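Local coordinates for protein diaminopimelate decarboxylase (Methanocaldococcus jannaschii, PDB 1TWI) that catalyses the pyridoxal-phosphate-dependent decarboxylation of meso-diaminopimelate to L-lysine, the last step of lysine biosynthesis by the diaminopimelate pathway, at residues A[139-143]-A[196-202]; A[157-162]-A[180-185]; A[207-211]-A[224-228]. All coordinates share one frame; numbering follows the deposited sequence.

Contact 1: residues A[139-143]-A[196-202]; sequences LILIN and ALEMEYV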
loop_
_atom_site.group_PDB
_atom_site.type_symbol
_atom_site.label_atom_id
_atom_site.label_comp_id
_atom_site.label_asym_id
_atom_site.label_seq_id
_atom_site.Cartn_x
_atom_site.Cartn_y
_atom_site.Cartn_z
ATOM N N LEU A 139 10.245 -18.233 -21.158
ATOM C CA LEU A 139 9.943 -19.189 -22.240
ATOM C C LEU A 139 10.657 -20.536 -21.954
ATOM O O LEU A 139 10.028 -21.606 -22.048
ATOM C CB LEU A 139 10.414 -18.663 -23.635
ATOM C CG LEU A 139 10.245 -19.685 -24.796
ATOM C CD1 LEU A 139 8.762 -19.931 -25.090
ATOM C CD2 LEU A 139 10.953 -19.183 -26.077
ATOM N N ILE A 140 11.941 -20.470 -21.610
ATOM C CA ILE A 140 12.727 -21.693 -21.316
ATOM C C ILE A 140 12.092 -22.468 -20.143
ATOM O O ILE A 140 11.862 -23.691 -20.228
ATOM C CB ILE A 140 14.250 -21.319 -21.055
ATOM C CG1 ILE A 140 14.855 -20.755 -22.367
ATOM C CG2 ILE A 140 15.097 -22.579 -20.558
ATOM C CD1 ILE A 140 16.262 -20.216 -22.189
ATOM N N LEU A 141 11.718 -21.762 -19.085
ATOM C CA LEU A 141 11.114 -22.433 -17.949
ATOM C C LEU A 141 9.780 -23.060 -18.311
ATOM O O LEU A 141 9.444 -24.190 -17.886
ATOM C CB LEU A 141 10.967 -21.441 -16.769
ATOM C CG LEU A 141 10.138 -21.978 -15.580
ATOM C CD1 LEU A 141 10.858 -23.170 -14.923
ATOM C CD2 LEU A 141 9.983 -20.842 -14.539
ATOM N N ILE A 142 8.984 -22.371 -19.131
ATOM C CA ILE A 142 7.690 -22.949 -19.505
ATOM C C ILE A 142 7.883 -24.225 -20.355
ATOM O O ILE A 142 7.183 -25.236 -20.156
ATOM C CB ILE A 142 6.836 -21.937 -20.349
ATOM C CG1 ILE A 142 6.324 -20.794 -19.428
ATOM C CG2 ILE A 142 5.695 -22.645 -21.033
ATOM C CD1 ILE A 142 5.766 -19.549 -20.247
ATOM N N ASN A 143 8.808 -24.177 -21.317
ATOM C CA ASN A 143 9.014 -25.344 -22.191
ATOM C C ASN A 143 9.554 -26.526 -21.312
ATOM O O ASN A 143 9.134 -27.664 -21.479
ATOM C CB ASN A 143 10.026 -24.974 -23.297
ATOM C CG ASN A 143 10.316 -26.110 -24.230
ATOM O OD1 ASN A 143 11.454 -26.573 -24.279
ATOM N ND2 ASN A 143 9.313 -26.569 -24.981
ATOM N N ALA A 196 10.971 -20.354 -29.553
ATOM C CA ALA A 196 9.806 -21.148 -29.186
ATOM C C ALA A 196 9.378 -22.086 -30.311
ATOM O O ALA A 196 8.882 -23.169 -30.042
ATOM C CB ALA A 196 8.594 -20.226 -28.812
ATOM N N LEU A 197 9.522 -21.658 -31.559
ATOM C CA LEU A 197 9.086 -22.545 -32.661
ATOM C C LEU A 197 9.973 -23.792 -32.761
ATOM O O LEU A 197 9.526 -24.809 -33.277
ATOM C CB LEU A 197 9.086 -21.782 -33.986
ATOM C CG LEU A 197 8.007 -20.690 -34.014
ATOM C CD1 LEU A 197 8.266 -19.707 -35.133
ATOM C CD2 LEU A 197 6.684 -21.303 -34.159
ATOM N N GLU A 198 11.205 -23.710 -32.266
ATOM C CA GLU A 198 12.122 -24.853 -32.264
ATOM C C GLU A 198 11.904 -25.714 -31.017
ATOM O O GLU A 198 12.276 -26.877 -30.989
ATOM C CB GLU A 198 13.583 -24.396 -32.334
ATOM C CG GLU A 198 13.893 -23.652 -33.647
ATOM C CD GLU A 198 13.264 -24.330 -34.909
ATOM O OE1 GLU A 198 13.780 -25.397 -35.329
ATOM O OE2 GLU A 198 12.244 -23.795 -35.484
ATOM N N MET A 199 11.267 -25.167 -29.985
ATOM C CA MET A 199 11.026 -25.964 -28.779
ATOM C C MET A 199 9.924 -26.975 -29.047
ATOM O O MET A 199 9.029 -26.696 -29.816
ATOM C CB MET A 199 10.622 -25.050 -27.630
ATOM C CG MET A 199 11.805 -24.334 -27.095
ATOM S SD MET A 199 11.259 -23.035 -26.013
ATOM C CE MET A 199 12.808 -22.499 -25.469
ATOM N N GLU A 200 9.964 -28.136 -28.388
ATOM C CA GLU A 200 8.958 -29.151 -28.632
ATOM C C GLU A 200 7.764 -29.117 -27.736
ATOM O O GLU A 200 6.771 -29.778 -28.038
ATOM C CB GLU A 200 9.600 -30.539 -28.516
ATOM C CG GLU A 200 10.907 -30.607 -29.282
ATOM C CD GLU A 200 11.516 -32.034 -29.338
ATOM O OE1 GLU A 200 11.703 -32.670 -28.254
ATOM O OE2 GLU A 200 11.798 -32.509 -30.466
ATOM N N TYR A 201 7.818 -28.373 -26.633
ATOM C CA TYR A 201 6.684 -28.392 -25.715
ATOM C C TYR A 201 5.890 -27.109 -25.574
ATOM O O TYR A 201 5.197 -26.944 -24.595
ATOM C CB TYR A 201 7.145 -28.891 -24.307
ATOM C CG TYR A 201 7.907 -30.210 -24.387
ATOM C CD1 TYR A 201 9.248 -30.227 -24.727
ATOM C CD2 TYR A 201 7.247 -31.429 -24.243
ATOM C CE1 TYR A 201 9.919 -31.439 -24.938
ATOM C CE2 TYR A 201 7.909 -32.642 -24.442
ATOM C CZ TYR A 201 9.238 -32.632 -24.793
ATOM O OH TYR A 201 9.940 -33.816 -25.010
ATOM N N VAL A 202 5.983 -26.205 -26.546
ATOM C CA VAL A 202 5.185 -24.965 -26.458
ATOM C C VAL A 202 4.575 -24.814 -27.845
ATOM O O VAL A 202 5.106 -25.345 -28.824
ATOM C CB VAL A 202 6.025 -23.674 -26.070
ATOM C CG1 VAL A 202 6.728 -23.878 -24.688
ATOM C CG2 VAL A 202 7.087 -23.340 -27.172
#

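Contact 2: residues A[157-162]-A[180-185]; sequences FRINPN and FGLDVE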
loop_
_atom_site.group_PDB
_atom_site.type_symbol
_atom_site.label_atom_id
_atom_site.label_comp_id
_atom_site.label_asym_id
_atom_site.label_seq_id
_atom_site.Cartn_x
_atom_site.Cartn_y
_atom_site.Cartn_z
ATOM N N PHE A 157 3.485 -13.809 -26.705
ATOM C CA PHE A 157 4.678 -13.102 -26.315
ATOM C C PHE A 157 4.369 -11.663 -26.062
ATOM O O PHE A 157 3.772 -10.994 -26.921
ATOM C CB PHE A 157 5.738 -13.236 -27.460
ATOM C CG PHE A 157 6.188 -14.642 -27.661
ATOM C CD1 PHE A 157 5.370 -15.566 -28.301
ATOM C CD2 PHE A 157 7.357 -15.077 -27.054
ATOM C CE1 PHE A 157 5.708 -16.936 -28.316
ATOM C CE2 PHE A 157 7.706 -16.449 -27.060
ATOM C CZ PHE A 157 6.897 -17.360 -27.677
ATOM N N ARG A 158 4.752 -11.165 -24.888
ATOM C CA ARG A 158 4.498 -9.746 -24.579
ATOM C C ARG A 158 5.669 -8.990 -25.208
ATOM O O ARG A 158 6.813 -9.171 -24.823
ATOM C CB ARG A 158 4.492 -9.488 -23.061
ATOM C CG ARG A 158 4.355 -8.012 -22.729
ATOM C CD ARG A 158 4.188 -7.751 -21.211
ATOM N NE ARG A 158 3.864 -6.334 -20.969
ATOM C CZ ARG A 158 3.483 -5.841 -19.801
ATOM N NH1 ARG A 158 3.383 -6.642 -18.744
ATOM N NH2 ARG A 158 3.198 -4.543 -19.692
ATOM N N ILE A 159 5.367 -8.147 -26.180
ATOM C CA ILE A 159 6.401 -7.397 -26.886
ATOM C C ILE A 159 6.348 -5.910 -26.564
ATOM O O ILE A 159 5.284 -5.382 -26.210
ATOM C CB ILE A 159 6.209 -7.524 -28.419
ATOM C CG1 ILE A 159 4.801 -6.971 -28.822
ATOM C CG2 ILE A 159 6.111 -9.011 -28.856
ATOM C CD1 ILE A 159 4.514 -7.043 -30.396
ATOM N N ASN A 160 7.485 -5.232 -26.743
ATOM C CA ASN A 160 7.586 -3.778 -26.549
ATOM C C ASN A 160 7.854 -3.267 -27.970
ATOM O O ASN A 160 8.984 -3.265 -28.414
ATOM C CB ASN A 160 8.752 -3.497 -25.644
ATOM C CG ASN A 160 8.567 -4.158 -24.312
ATOM O OD1 ASN A 160 7.425 -4.368 -23.900
ATOM N ND2 ASN A 160 9.650 -4.464 -23.621
ATOM N N PRO A 161 6.798 -2.888 -28.685
ATOM C CA PRO A 161 6.839 -2.393 -30.072
ATOM C C PRO A 161 7.601 -1.110 -30.201
ATOM O O PRO A 161 7.832 -0.398 -29.213
ATOM C CB PRO A 161 5.363 -2.292 -30.463
ATOM C CG PRO A 161 4.688 -1.955 -29.171
ATOM C CD PRO A 161 5.487 -2.650 -28.061
ATOM N N ASN A 162 7.986 -0.821 -31.441
ATOM C CA ASN A 162 8.799 0.321 -31.705
ATOM C C ASN A 162 7.947 1.616 -31.847
ATOM O O ASN A 162 7.872 2.191 -32.926
ATOM C CB ASN A 162 9.593 0.011 -32.981
ATOM C CG ASN A 162 10.797 0.916 -33.145
ATOM O OD1 ASN A 162 11.362 1.022 -34.241
ATOM N ND2 ASN A 162 11.205 1.567 -32.054
ATOM N N PHE A 180 9.136 -4.951 -18.041
ATOM C CA PHE A 180 8.343 -5.933 -18.830
ATOM C C PHE A 180 8.663 -6.116 -20.285
ATOM O O PHE A 180 9.242 -5.224 -20.923
ATOM C CB PHE A 180 6.837 -5.567 -18.833
ATOM C CG PHE A 180 6.325 -5.111 -17.492
ATOM C CD1 PHE A 180 5.955 -6.039 -16.532
ATOM C CD2 PHE A 180 6.218 -3.748 -17.211
ATOM C CE1 PHE A 180 5.458 -5.610 -15.295
ATOM C CE2 PHE A 180 5.723 -3.297 -15.955
ATOM C CZ PHE A 180 5.338 -4.243 -15.002
ATOM N N GLY A 181 8.229 -7.266 -20.797
ATOM C CA GLY A 181 8.295 -7.501 -22.220
ATOM C C GLY A 181 9.607 -7.774 -22.942
ATOM O O GLY A 181 10.715 -7.595 -22.395
ATOM N N LEU A 182 9.410 -8.136 -24.208
ATOM C CA LEU A 182 10.470 -8.523 -25.151
ATOM C C LEU A 182 10.633 -7.412 -26.149
ATOM O O LEU A 182 9.693 -7.110 -26.908
ATOM C CB LEU A 182 10.049 -9.800 -25.881
ATOM C CG LEU A 182 9.799 -10.970 -24.916
ATOM C CD1 LEU A 182 8.981 -12.072 -25.615
ATOM C CD2 LEU A 182 11.130 -11.584 -24.478
ATOM N N ASP A 183 11.799 -6.761 -26.095
ATOM C CA ASP A 183 12.053 -5.628 -26.976
ATOM C C ASP A 183 11.966 -6.071 -28.451
ATOM O O ASP A 183 12.588 -7.077 -28.859
ATOM C CB ASP A 183 13.423 -5.035 -26.692
ATOM C CG ASP A 183 13.623 -3.709 -27.403
ATOM O OD1 ASP A 183 14.372 -3.668 -28.394
ATOM O OD2 ASP A 183 12.992 -2.713 -26.997
ATOM N N VAL A 184 11.165 -5.363 -29.238
ATOM C CA VAL A 184 11.058 -5.699 -30.649
ATOM C C VAL A 184 12.254 -5.133 -31.458
ATOM O O VAL A 184 12.878 -5.849 -32.252
ATOM C CB VAL A 184 9.778 -5.113 -31.282
ATOM C CG1 VAL A 184 9.867 -5.191 -32.872
ATOM C CG2 VAL A 184 8.518 -5.912 -30.810
ATOM N N GLU A 185 12.562 -3.863 -31.255
ATOM C CA GLU A 185 13.577 -3.223 -32.099
ATOM C C GLU A 185 14.937 -3.852 -32.121
ATOM O O GLU A 185 15.532 -4.000 -33.213
ATOM C CB GLU A 185 13.719 -1.725 -31.768
ATOM C CG GLU A 185 13.880 -0.935 -33.050
ATOM C CD GLU A 185 14.444 0.493 -32.864
ATOM O OE1 GLU A 185 14.779 1.114 -33.926
ATOM O OE2 GLU A 185 14.538 0.960 -31.697
HETATM O O HOH W 1 10.913 -1.998 -29.921
HETATM O O HOH W 2 12.037 -2.734 -24.498
#

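Contact 3: residues A[207-211]-A[224-228]; sequences VHCHI and ETRKV. With PLP (pyridoxal-5'-phosphate), chain E.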
loop_
_atom_site.group_PDB
_atom_site.type_symbol
_atom_site.label_atom_id
_atom_site.label_comp_id
_atom_site.label_asym_id
_atom_site.label_seq_id
_atom_site.Cartn_x
_atom_site.Cartn_y
_atom_site.Cartn_z
ATOM N N VAL A 207 0.681 -12.519 -29.826
ATOM C CA VAL A 207 1.581 -11.477 -29.311
ATOM C C VAL A 207 0.666 -10.611 -28.394
ATOM O O VAL A 207 -0.538 -10.528 -28.607
ATOM C CB VAL A 207 2.177 -10.603 -30.459
ATOM C CG1 VAL A 207 3.178 -11.449 -31.339
ATOM C CG2 VAL A 207 1.040 -10.093 -31.326
ATOM N N HIS A 208 1.259 -9.991 -27.396
ATOM C CA HIS A 208 0.545 -9.185 -26.398
ATOM C C HIS A 208 1.341 -7.895 -26.204
ATOM O O HIS A 208 2.581 -7.841 -26.424
ATOM C CB HIS A 208 0.516 -9.978 -25.073
ATOM C CG HIS A 208 0.158 -9.160 -23.871
ATOM N ND1 HIS A 208 1.100 -8.610 -23.037
ATOM C CD2 HIS A 208 -1.046 -8.818 -23.348
ATOM C CE1 HIS A 208 0.496 -7.975 -22.044
ATOM N NE2 HIS A 208 -0.812 -8.088 -22.208
ATOM N N CYS A 209 0.637 -6.830 -25.807
ATOM C CA CYS A 209 1.305 -5.566 -25.528
ATOM C C CYS A 209 0.359 -4.824 -24.566
ATOM O O CYS A 209 -0.872 -4.900 -24.678
ATOM C CB CYS A 209 1.478 -4.758 -26.828
ATOM S SG CYS A 209 2.313 -3.202 -26.576
ATOM N N HIS A 210 0.943 -4.165 -23.591
ATOM C CA HIS A 210 0.177 -3.400 -22.639
ATOM C C HIS A 210 1.066 -2.201 -22.426
ATOM O O HIS A 210 2.255 -2.329 -22.025
ATOM C CB HIS A 210 0.014 -4.134 -21.328
ATOM C CG HIS A 210 -0.600 -3.273 -20.282
ATOM N ND1 HIS A 210 -1.935 -2.922 -20.315
ATOM C CD2 HIS A 210 -0.051 -2.629 -19.223
ATOM C CE1 HIS A 210 -2.182 -2.094 -19.318
ATOM N NE2 HIS A 210 -1.051 -1.898 -18.642
ATOM N N ILE A 211 0.518 -1.023 -22.704
ATOM C CA ILE A 211 1.348 0.160 -22.662
ATOM C C ILE A 211 1.270 1.133 -21.514
ATOM O O ILE A 211 2.111 2.017 -21.428
ATOM C CB ILE A 211 1.154 0.976 -23.957
ATOM C CG1 ILE A 211 -0.304 1.467 -24.057
ATOM C CG2 ILE A 211 1.483 0.133 -25.156
ATOM C CD1 ILE A 211 -0.596 2.331 -25.297
ATOM N N GLU A 224 0.279 2.090 -30.535
ATOM C CA GLU A 224 0.515 0.710 -30.077
ATOM C C GLU A 224 -0.031 -0.254 -31.136
ATOM O O GLU A 224 0.635 -1.216 -31.544
ATOM C CB GLU A 224 -0.251 0.431 -28.747
ATOM C CG GLU A 224 -0.304 -1.096 -28.368
ATOM C CD GLU A 224 -1.328 -1.442 -27.279
ATOM O OE1 GLU A 224 -2.213 -0.581 -26.945
ATOM O OE2 GLU A 224 -1.288 -2.590 -26.772
ATOM N N THR A 225 -1.243 0.003 -31.624
ATOM C CA THR A 225 -1.824 -0.957 -32.572
ATOM C C THR A 225 -1.030 -1.038 -33.876
ATOM O O THR A 225 -0.770 -2.149 -34.400
ATOM C CB THR A 225 -3.315 -0.611 -32.866
ATOM O OG1 THR A 225 -4.055 -0.600 -31.632
ATOM C CG2 THR A 225 -3.929 -1.647 -33.726
ATOM N N ARG A 226 -0.608 0.134 -34.366
ATOM C CA ARG A 226 0.173 0.143 -35.581
ATOM C C ARG A 226 1.488 -0.644 -35.377
ATOM O O ARG A 226 1.865 -1.448 -36.205
ATOM C CB ARG A 226 0.560 1.562 -35.959
ATOM C CG ARG A 226 -0.630 2.497 -36.342
ATOM C CD ARG A 226 -0.083 3.880 -36.737
ATOM N NE ARG A 226 -1.123 4.778 -37.241
ATOM C CZ ARG A 226 -0.910 6.045 -37.608
ATOM N NH1 ARG A 226 0.335 6.561 -37.510
ATOM N NH2 ARG A 226 -1.926 6.767 -38.135
ATOM N N LYS A 227 2.185 -0.383 -34.280
ATOM C CA LYS A 227 3.497 -1.028 -34.122
ATOM C C LYS A 227 3.447 -2.522 -33.794
ATOM O O LYS A 227 4.369 -3.289 -34.159
ATOM C CB LYS A 227 4.318 -0.213 -33.137
ATOM C CG LYS A 227 4.487 1.259 -33.630
ATOM C CD LYS A 227 5.338 1.243 -34.896
ATOM C CE LYS A 227 5.211 2.566 -35.716
ATOM N NZ LYS A 227 5.980 3.641 -35.135
ATOM N N VAL A 228 2.358 -2.934 -33.135
ATOM C CA VAL A 228 2.155 -4.342 -32.847
ATOM C C VAL A 228 1.834 -5.032 -34.181
ATOM O O VAL A 228 2.418 -6.069 -34.519
ATOM C CB VAL A 228 0.994 -4.577 -31.833
ATOM C CG1 VAL A 228 0.636 -6.099 -31.790
ATOM C CG2 VAL A 228 1.435 -4.100 -30.425
HETATM N N1 PLP E . -2.840 -5.771 -18.737
HETATM C C2 PLP E . -1.628 -5.690 -18.073
HETATM C C2A PLP E . -0.473 -6.552 -18.638
HETATM C C3 PLP E . -1.561 -4.872 -16.949
HETATM O O3 PLP E . -0.358 -4.818 -16.321
HETATM C C4 PLP E . -2.609 -4.117 -16.493
HETATM C C4A PLP E . -2.419 -3.227 -15.218
HETATM O O4A PLP E . -1.451 -3.446 -14.562
HETATM C C5 PLP E . -3.849 -4.189 -17.166
HETATM C C6 PLP E . -3.912 -5.011 -18.280
HETATM C C5A PLP E . -5.119 -3.427 -16.816
HETATM O O4P PLP E . -4.916 -1.990 -16.835
HETATM P P PLP E . -6.122 -0.981 -16.632
HETATM O O1P PLP E . -5.476 0.341 -16.697
HETATM O O2P PLP E . -6.667 -1.279 -15.263
HETATM O O3P PLP E . -7.089 -1.196 -17.707
#

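Contact 1: residues A[139-143]-A[196-202]
N143 reaches from helix 136-149 into the turn that follows helix 188-198, where its amide end comes within 2.9 Å of Y201 N and also lies against M199. The side chains of N143 and Y201 cross at about a right angle, with amide and ring planes 49° apart. One helical turn earlier, L139, whose O accepts the N143 N-H, bears on the same methionine. M199 is the first residue to leave helical geometry after helix 188-198, and its side chain points back at the other helix. Its CG lies anti to its own carbonyl carbon (chi1 -76°) and the chain beyond is extended, which brings the thioether in between L139 and N143. M199 SD sits 3.6 Å from N143 CB and 3.7 Å from L139 CG, so the sulfur is touched by carbon from both residues. L139 and M199 meet tip to tip, whereas I140 is crossed at about a right angle, with its CG1 4.1 Å from M199 CE.

Both methyls of L139 also meet A196: L139 CD1 comes to 3.7 Å from A196 CB, and L139 CD2 lies almost as near the same CB. Past M199 the chain runs through E200 and Y201 into V202, which opens strand 202-208. V202 CG1 tucks in 3.7 Å from N143 CA. The side chains of V202 and I142 cross at about a right angle, V202 CG1 4.0 Å from I142 CG2.

Toward the barrel strands, I142 and V202 pack on V155 of strand 153-160, and A196 on F157 of that strand. The contact therefore joins two outer helices of the alpha/beta barrel, well away from the cofactor. Its cohesion is probably mostly dispersion, with the polar end of N143 close to the backbone of the turn.

Contact 2: residues A[157-162]-A[180-185]
R158 lays its guanidinium flat on the ring of F180, centres 4.4 Å apart and planes only 13° off parallel, with F180 CB over the middle of the group. An extended chain, CG anti to the backbone N (chi1 175°), carries the guanidinium that far. The side chain of N160 holds the backbone of F180: N160 ND2 donates to F180 O over 2.8 Å, the oxygen close to the amide plane and the N-H meeting a carbonyl lone pair.

Beyond F180 the two segments pair as parallel strands. L182 N bonds to R158 O at 2.9 Å, N160 N to L182 O, and V184 N to N160 O at 3.1 Å. G181 enters the pairing with a positive phi of 73°, which favours glycine, its CA packed against R158 O. One water links N160 O to E185 N; another links N160 ND2 to D183 OD2, while D183 OD1 holds S186 OG.

Farther out, D134 bonds G181 N. C358 of the second subunit packs on R158, which also touches PLP, and E359 of that subunit on F180. The pair closes the beta-alpha-beta unit of 153-160, 169-177 and 182-183, with I159 and V184 against F231 of helix 219-237 and F157 against helix 188-198.

Contact 3: residues A[207-211]-A[224-228]
Apolar contact begins with V228, whose two methyls meet different residues of 207-211. V228 CG2 lies 3.7 Å from C209 CB, and V228 CG1 is 4.0 Å from V207 CG2, these two valines sliding past each other in opposite directions. I211 packs along the E224 chain, its CG2 near CG and CD, and its CD1 near the carboxylate oxygen OE1. C209 SG, turned anti to its backbone N (chi1 -179°), lies alongside E224 CG at 3.8 Å. The extended E224 chain thus runs between C209 and I211 toward the main chain.

The polar contact is an odd one. E224 OE2 ends 3.1 Å from C209 O, two acceptors facing each other with no hydrogen bond between them, in a buried setting. The helix itself is conventional here, V228 N bonding back to E224 O.

The cofactor is met from the reverse side of the same segment. V207, C209 and I211 point at helix 219-237, whereas H208 and H210 point away from the helix, and their rings meet pyridoxal phosphate. The pyridine ring covers one face of the H210 imidazole, with PLP C2 3.4 Å above the imidazole plane, over its centre, and PLP N1 3.4 Å from H210 ND1. G249 N bonds H210 ND1 and helps fix the rotation of the ring. H208 instead offers an edge, its CE1 3.8 Å from the PLP methyl C2A, while its NE2 is bonded to E290.

Alternation therefore divides the work within this beta-alpha-beta unit of the barrel, strand 202-208, helix 219-237 and strand 244-246: alternate side chains join the strand end and the loop after it to the helix, and the others line the pocket. Facing a carbonyl oxygen in the buried interior, E224 would probably be harder to ionise than a solvent-exposed glutamate, unless other groups offset the effect.

All three contacts belong to the alpha/beta barrel that binds the cofactor, on one side of the chain's centre. Contact 2 is nested in the loop closed by contact 1, and contact 3 follows both along the chain. Centres of contacts 1 and 2 lie about 18 Å apart, yet F157 of strand 153-160 bridges them, its CZ 3.5 Å from A196 CB. Contacts 2 and 3 have centres about 8 Å apart because strands 153-160 and 202-208 are sheet neighbours, probably joined by F157 O to H208 N. Contacts 1 and 3 do not touch. From the peripheral helices of contact 1, strands 153-160 and 202-208 run inward to R158, H208 and H210 at the cofactor.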